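Long-range contacts in KLLA0E08119p (Kluyveromyces lactis, PDB 3VA7), which probably carboxylates urea with bicarbonate and ATP, using biotin as the carrier, in the allophanate route of urea degradation: residues Pro30-Val34 and Leu342-Ala346; Lys938-Cys942 and Tyr1019-Val1024. All blocks are in the same frame, centred on the assembly; numbering follows the deposited sequence.

Contact 1. Residues Pro30-Val34 and Leu342-Ala346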
ATOM      1  N   PRO A  30      11.984  44.259  -2.858  1.00 51.36           N
ATOM      2  CA  PRO A  30      13.288  44.116  -3.523  1.00 49.87           C
ATOM      3  C   PRO A  30      13.219  43.701  -4.985  1.00 48.55           C
ATOM      4  O   PRO A  30      13.994  44.192  -5.795  1.00 48.80           O
ATOM      5  CB  PRO A  30      13.993  43.026  -2.690  1.00 49.35           C
ATOM      6  CG  PRO A  30      12.958  42.484  -1.784  1.00 49.59           C
ATOM      7  CD  PRO A  30      11.981  43.568  -1.557  1.00 51.08           C
ATOM      8  N   PHE A  31      12.311  42.779  -5.290  1.00 47.26           N
ATOM      9  CA  PHE A  31      12.179  42.140  -6.596  1.00 46.03           C
ATOM     10  C   PHE A  31      10.709  41.741  -6.777  1.00 45.23           C
ATOM     11  O   PHE A  31       9.991  41.533  -5.804  1.00 44.34           O
ATOM     12  CB  PHE A  31      13.023  40.869  -6.705  1.00 45.80           C
ATOM     13  CG  PHE A  31      14.499  41.062  -6.512  1.00 46.38           C
ATOM     14  CD1 PHE A  31      15.295  41.579  -7.538  1.00 44.59           C
ATOM     15  CD2 PHE A  31      15.112  40.656  -5.323  1.00 45.05           C
ATOM     16  CE1 PHE A  31      16.662  41.728  -7.363  1.00 43.06           C
ATOM     17  CE2 PHE A  31      16.477  40.791  -5.154  1.00 44.29           C
ATOM     18  CZ  PHE A  31      17.258  41.336  -6.188  1.00 43.95           C
ATOM     19  N   GLU A  32      10.291  41.631  -8.030  1.00 44.43           N
ATOM     20  CA  GLU A  32       8.908  41.448  -8.369  1.00 44.28           C
ATOM     21  C   GLU A  32       8.669  39.943  -8.545  1.00 42.76           C
ATOM     22  O   GLU A  32       7.774  39.365  -7.937  1.00 42.11           O
ATOM     23  CB  GLU A  32       8.612  42.252  -9.645  1.00 45.34           C
ATOM     24  CG  GLU A  32       7.299  43.050  -9.666  1.00 50.82           C
ATOM     25  CD  GLU A  32       7.075  43.890  -8.396  1.00 57.09           C
ATOM     26  OE1 GLU A  32       7.996  44.673  -8.050  1.00 57.46           O
ATOM     27  OE2 GLU A  32       5.978  43.769  -7.754  1.00 59.25           O
ATOM     28  N   THR A  33       9.501  39.306  -9.362  1.00 41.14           N
ATOM     29  CA  THR A  33       9.468  37.872  -9.492  1.00 39.92           C
ATOM     30  C   THR A  33      10.912  37.360  -9.252  1.00 38.41           C
ATOM     31  O   THR A  33      11.866  38.014  -9.673  1.00 38.66           O
ATOM     32  CB  THR A  33       8.834  37.419 -10.869  1.00 40.07           C
ATOM     33  OG1 THR A  33       9.683  37.783 -11.938  1.00 43.81           O
ATOM     34  CG2 THR A  33       7.551  38.132 -11.159  1.00 39.73           C
ATOM     35  N   VAL A  34      11.061  36.233  -8.547  1.00 35.78           N
ATOM     36  CA  VAL A  34      12.360  35.651  -8.172  1.00 33.63           C
ATOM     37  C   VAL A  34      12.354  34.150  -8.520  1.00 32.86           C
ATOM     38  O   VAL A  34      11.430  33.465  -8.167  1.00 31.98           O
ATOM     39  CB  VAL A  34      12.646  35.809  -6.617  1.00 33.35           C
ATOM     40  CG1 VAL A  34      13.783  34.912  -6.174  1.00 33.30           C
ATOM     41  CG2 VAL A  34      12.965  37.222  -6.213  1.00 31.02           C
ATOM     42  N   LEU A 342      17.454  38.685   0.317  1.00 31.77           N
ATOM     43  CA  LEU A 342      16.789  39.290  -0.811  1.00 31.34           C
ATOM     44  C   LEU A 342      16.994  40.818  -0.794  1.00 31.51           C
ATOM     45  O   LEU A 342      17.291  41.424  -1.833  1.00 31.28           O
ATOM     46  CB  LEU A 342      15.300  38.914  -0.830  1.00 30.21           C
ATOM     47  CG  LEU A 342      15.025  37.455  -1.210  1.00 31.11           C
ATOM     48  CD1 LEU A 342      13.582  36.999  -0.819  1.00 29.21           C
ATOM     49  CD2 LEU A 342      15.281  37.197  -2.670  1.00 27.17           C
ATOM     50  N   ARG A 343      16.849  41.417   0.383  1.00 31.21           N
ATOM     51  CA  ARG A 343      16.849  42.835   0.499  1.00 32.44           C
ATOM     52  C   ARG A 343      18.250  43.332   0.210  1.00 33.16           C
ATOM     53  O   ARG A 343      18.407  44.355  -0.485  1.00 33.40           O
ATOM     54  CB  ARG A 343      16.410  43.283   1.884  1.00 32.75           C
ATOM     55  CG  ARG A 343      14.909  43.111   2.221  1.00 36.29           C
ATOM     56  CD  ARG A 343      14.567  43.912   3.497  1.00 42.39           C
ATOM     57  NE  ARG A 343      15.310  45.187   3.478  1.00 48.24           N
ATOM     58  CZ  ARG A 343      15.353  46.114   4.453  1.00 50.82           C
ATOM     59  NH1 ARG A 343      14.671  45.963   5.604  1.00 50.23           N
ATOM     60  NH2 ARG A 343      16.109  47.208   4.268  1.00 49.44           N
ATOM     61  N   ILE A 344      19.260  42.594   0.691  1.00 32.78           N
ATOM     62  CA  ILE A 344      20.636  42.986   0.476  1.00 33.13           C
ATOM     63  C   ILE A 344      20.987  42.906  -0.997  1.00 34.04           C
ATOM     64  O   ILE A 344      21.684  43.775  -1.507  1.00 33.96           O
ATOM     65  CB  ILE A 344      21.646  42.107   1.266  1.00 33.59           C
ATOM     66  CG1 ILE A 344      21.570  42.429   2.754  1.00 32.26           C
ATOM     67  CG2 ILE A 344      23.087  42.263   0.690  1.00 31.19           C
ATOM     68  CD1 ILE A 344      22.240  41.405   3.598  1.00 31.97           C
ATOM     69  N   ALA A 345      20.523  41.845  -1.649  1.00 34.51           N
ATOM     70  CA  ALA A 345      20.869  41.559  -3.034  1.00 35.97           C
ATOM     71  C   ALA A 345      20.298  42.591  -3.964  1.00 37.54           C
ATOM     72  O   ALA A 345      20.740  42.648  -5.132  1.00 38.40           O
ATOM     73  CB  ALA A 345      20.386  40.203  -3.461  1.00 34.64           C
ATOM     74  N   ALA A 346      19.322  43.371  -3.476  1.00 37.52           N
ATOM     75  CA  ALA A 346      18.661  44.366  -4.289  1.00 38.52           C
ATOM     76  C   ALA A 346      19.064  45.787  -3.819  1.00 40.32           C
ATOM     77  O   ALA A 346      18.417  46.792  -4.173  1.00 39.37           O
ATOM     78  CB  ALA A 346      17.191  44.168  -4.220  1.00 37.87           C
TER
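Phe-31 and Pro-30 pack against residues 342-346, on helix 337-345, in the biotin carboxylase part of the chain. They lie just before strand 33-36, the central strand of the five-stranded parallel alpha/beta sheet of the N-terminal part. The contact therefore joins the lead-in to that strand to a helix of the ATP-binding part, about 300 residues later in the sequence.

Most of the contact is apolar. The methyl group of Ala-346 sits over one face of the Phe-31 ring, a CH-pi type approach. The first torsion of Phe-31 places CG anti to the carbonyl carbon (chi1 -60°), which turns the ring toward 342-346. Pro-30 adds its CB, 3.7 Å from Ala-346 CB. Phe-31 CD2 and Val-34 CG2 both meet Leu-342 CD2, the latter pair at 4.2 Å. Leu-50 and Met-53 of helix 40-53 also touch Leu-342, and Pro-30 rests on Met-53 as well.

Two backbone oxygens of 342-346 border the aromatic ring. Ala-345 O lies at the ring edge, near its plane, 3.9 Å from Phe-31 CZ. Leu-342 O approaches the ring obliquely.

No hydrogen bond crosses between the two segments. The charge of Arg-343 is engaged elsewhere, in a salt bridge with Asp-348. The methyl carbon Ala-346 CB is 3.4 Å from Phe-31 CZ and 3.6 Å from Pro-30 O.

Contact 2. Residues Lys938-Cys942 and Tyr1019-Val1024; sequences KTLDC and YTARGV
Cys-942 SG and the ring of Tyr-1019 are brought together by two first torsions. In Cys-942 the sulfur is anti to the carbonyl carbon (chi1 -80°). In Tyr-1019 CG is anti to the backbone N (chi1 171°), and the ring swings toward helix 937-949. SG then lies 3.7 Å from Tyr-1019 CE2. The sulfur is 4.9 Å from the ring centroid and approaches obliquely, as a sulfur-aromatic contact. Cys-942 SG is also 3.3 Å from Ala-1021 N and 3.7 Å from Ala-1021 CB, with Val-1024 CG2 more distant.

Ala-1021 begins a type II beta turn that ends at Val-1024, where strand 1024-1028 starts. The Val-1024 CG2 branch meets Thr-939 OG1 at 4.2 Å, and the two side chains cross obliquely. Leu-1046 of strand 1045-1049 touches Thr-939, Cys-942 and Val-1024, so the helix and the turn share an apolar neighbour in the carboxyltransferase domain.

One water bridges the backbones. It donates to Cys-942 O at 2.7 Å and to Tyr-1019 O at 3.0 Å. The phenol OH of Tyr-1019 is hydrogen-bonded to Glu-1038. Thr-1020 OG1 is hydrogen-bonded to Ser-1040 O, and the Thr-1020 side chain is about 6 Å from the bound urea.

No direct hydrogen bond joins the two segments. Helix and loop are thus held mainly by packing round one buried sulfur, while the water satisfies both carbonyls.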
ATOM      1  N   LYS A 938      -2.437  -3.296 -21.985  1.00 24.88           N
ATOM      2  CA  LYS A 938      -2.395  -4.025 -20.721  1.00 24.62           C
ATOM      3  C   LYS A 938      -3.641  -4.904 -20.520  1.00 24.80           C
ATOM      4  O   LYS A 938      -3.547  -6.015 -19.982  1.00 24.90           O
ATOM      5  CB  LYS A 938      -2.115  -3.096 -19.565  1.00 23.57           C
ATOM      6  CG  LYS A 938      -0.683  -2.674 -19.587  1.00 26.53           C
ATOM      7  CD  LYS A 938      -0.366  -1.528 -18.665  1.00 28.42           C
ATOM      8  CE  LYS A 938       1.098  -1.336 -18.550  1.00 29.30           C
ATOM      9  NZ  LYS A 938       1.352  -0.116 -17.718  1.00 34.26           N
ATOM     10  N   THR A 939      -4.769  -4.406 -21.019  1.00 24.48           N
ATOM     11  CA  THR A 939      -6.000  -5.136 -21.068  1.00 25.78           C
ATOM     12  C   THR A 939      -5.852  -6.364 -21.967  1.00 27.07           C
ATOM     13  O   THR A 939      -6.178  -7.479 -21.561  1.00 27.69           O
ATOM     14  CB  THR A 939      -7.109  -4.270 -21.703  1.00 26.25           C
ATOM     15  OG1 THR A 939      -7.090  -2.948 -21.167  1.00 28.22           O
ATOM     16  CG2 THR A 939      -8.455  -4.877 -21.509  1.00 24.22           C
ATOM     17  N   LEU A 940      -5.388  -6.164 -23.213  1.00 27.91           N
ATOM     18  CA  LEU A 940      -5.185  -7.283 -24.102  1.00 27.11           C
ATOM     19  C   LEU A 940      -4.178  -8.269 -23.481  1.00 27.24           C
ATOM     20  O   LEU A 940      -4.434  -9.478 -23.456  1.00 26.37           O
ATOM     21  CB  LEU A 940      -4.821  -6.832 -25.497  1.00 27.74           C
ATOM     22  CG  LEU A 940      -5.862  -6.028 -26.317  1.00 28.29           C
ATOM     23  CD1 LEU A 940      -5.283  -5.443 -27.601  1.00 23.68           C
ATOM     24  CD2 LEU A 940      -7.083  -6.849 -26.645  1.00 28.49           C
ATOM     25  N   ASP A 941      -3.100  -7.778 -22.881  1.00 27.49           N
ATOM     26  CA  ASP A 941      -2.127  -8.735 -22.352  1.00 28.18           C
ATOM     27  C   ASP A 941      -2.727  -9.612 -21.253  1.00 29.15           C
ATOM     28  O   ASP A 941      -2.168 -10.692 -20.947  1.00 29.14           O
ATOM     29  CB  ASP A 941      -0.853  -8.066 -21.851  1.00 26.75           C
ATOM     30  CG  ASP A 941       0.329  -9.025 -21.824  1.00 30.61           C
ATOM     31  OD1 ASP A 941       0.560  -9.794 -22.801  1.00 38.15           O
ATOM     32  OD2 ASP A 941       1.075  -9.036 -20.843  1.00 33.24           O
ATOM     33  N   CYS A 942      -3.846  -9.143 -20.645  1.00 29.03           N
ATOM     34  CA  CYS A 942      -4.440  -9.852 -19.500  1.00 29.09           C
ATOM     35  C   CYS A 942      -5.106 -11.062 -20.076  1.00 28.47           C
ATOM     36  O   CYS A 942      -5.039 -12.124 -19.506  1.00 29.04           O
ATOM     37  CB  CYS A 942      -5.478  -9.009 -18.742  1.00 29.21           C
ATOM     38  SG  CYS A 942      -4.864  -7.782 -17.572  1.00 32.24           S
ATOM     39  N   TYR A1019      -5.284 -13.133 -12.704  1.00 24.60           N
ATOM     40  CA  TYR A1019      -4.588 -11.839 -12.814  1.00 24.00           C
ATOM     41  C   TYR A1019      -5.363 -10.827 -13.708  1.00 23.03           C
ATOM     42  O   TYR A1019      -5.875 -11.177 -14.797  1.00 22.41           O
ATOM     43  CB  TYR A1019      -3.087 -12.008 -13.250  1.00 23.38           C
ATOM     44  CG  TYR A1019      -2.516 -10.635 -13.541  1.00 26.19           C
ATOM     45  CD1 TYR A1019      -1.838  -9.910 -12.532  1.00 24.73           C
ATOM     46  CD2 TYR A1019      -2.749  -9.995 -14.832  1.00 25.73           C
ATOM     47  CE1 TYR A1019      -1.360  -8.609 -12.779  1.00 26.84           C
ATOM     48  CE2 TYR A1019      -2.306  -8.699 -15.094  1.00 22.32           C
ATOM     49  CZ  TYR A1019      -1.622  -8.006 -14.055  1.00 28.28           C
ATOM     50  OH  TYR A1019      -1.193  -6.732 -14.267  1.00 29.85           O
ATOM     51  N   THR A1020      -5.456  -9.582 -13.246  1.00 22.37           N
ATOM     52  CA  THR A1020      -6.072  -8.513 -14.040  1.00 23.23           C
ATOM     53  C   THR A1020      -5.317  -7.243 -13.701  1.00 24.16           C
ATOM     54  O   THR A1020      -4.741  -7.103 -12.596  1.00 24.86           O
ATOM     55  CB  THR A1020      -7.595  -8.352 -13.721  1.00 24.14           C
ATOM     56  OG1 THR A1020      -8.206  -9.655 -13.655  1.00 22.14           O
ATOM     57  CG2 THR A1020      -8.340  -7.452 -14.804  1.00 22.24           C
ATOM     58  N   ALA A1021      -5.274  -6.320 -14.648  1.00 24.32           N
ATOM     59  CA  ALA A1021      -4.408  -5.141 -14.502  1.00 24.23           C
ATOM     60  C   ALA A1021      -5.258  -4.099 -13.815  1.00 24.66           C
ATOM     61  O   ALA A1021      -6.482  -4.055 -14.036  1.00 24.91           O
ATOM     62  CB  ALA A1021      -3.899  -4.612 -15.905  1.00 22.61           C
ATOM     63  N   ARG A1022      -4.612  -3.232 -13.031  1.00 24.96           N
ATOM     64  CA  ARG A1022      -5.295  -2.108 -12.351  1.00 24.89           C
ATOM     65  C   ARG A1022      -5.981  -1.159 -13.337  1.00 24.17           C
ATOM     66  O   ARG A1022      -5.377  -0.699 -14.305  1.00 24.76           O
ATOM     67  CB  ARG A1022      -4.235  -1.363 -11.534  1.00 25.88           C
ATOM     68  CG  ARG A1022      -4.608  -0.035 -10.877  1.00 27.85           C
ATOM     69  CD  ARG A1022      -3.765   0.187  -9.645  1.00 27.77           C
ATOM     70  NE  ARG A1022      -3.289   1.573  -9.463  1.00 35.64           N
ATOM     71  CZ  ARG A1022      -2.382   2.171 -10.224  1.00 37.58           C
ATOM     72  NH1 ARG A1022      -1.872   1.517 -11.247  1.00 44.83           N
ATOM     73  NH2 ARG A1022      -1.981   3.406  -9.977  1.00 38.05           N
ATOM     74  N   GLY A1023      -7.251  -0.875 -13.102  1.00 23.82           N
ATOM     75  CA  GLY A1023      -8.013   0.061 -13.929  1.00 22.03           C
ATOM     76  C   GLY A1023      -8.720  -0.559 -15.119  1.00 21.46           C
ATOM     77  O   GLY A1023      -9.515   0.113 -15.781  1.00 21.00           O
ATOM     78  N   VAL A1024      -8.449  -1.836 -15.393  1.00 21.29           N
ATOM     79  CA  VAL A1024      -9.168  -2.557 -16.468  1.00 21.28           C
ATOM     80  C   VAL A1024     -10.697  -2.468 -16.301  1.00 21.83           C
ATOM     81  O   VAL A1024     -11.213  -2.595 -15.187  1.00 22.85           O
ATOM     82  CB  VAL A1024      -8.705  -4.009 -16.539  1.00 21.54           C
ATOM     83  CG1 VAL A1024      -9.657  -4.849 -17.333  1.00 20.76           C
ATOM     84  CG2 VAL A1024      -7.283  -4.086 -17.152  1.00 22.03           C
TER
HETATM   85  O   HOH W   1      -4.701 -12.867 -16.973  1.00 19.94           O

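In the fold
The two contacts lie in different parts of the enzyme, with centres about 53 Å apart and nearest atoms about 33 Å apart. They share no helix or strand and follow one another along the chain. Contact 1 is partly buried, its centre about 44 Å from the chain centre, and ties a parallel sheet to a helix of the biotin carboxylase part. Contact 2 is buried, its centre about 19 Å from the chain centre, and places a helix against a turn in the carboxyltransferase domain, close to bound urea and biotin. Contact 1 packs around an aromatic face, whereas contact 2 centres on a sulfur and adds a water bridge.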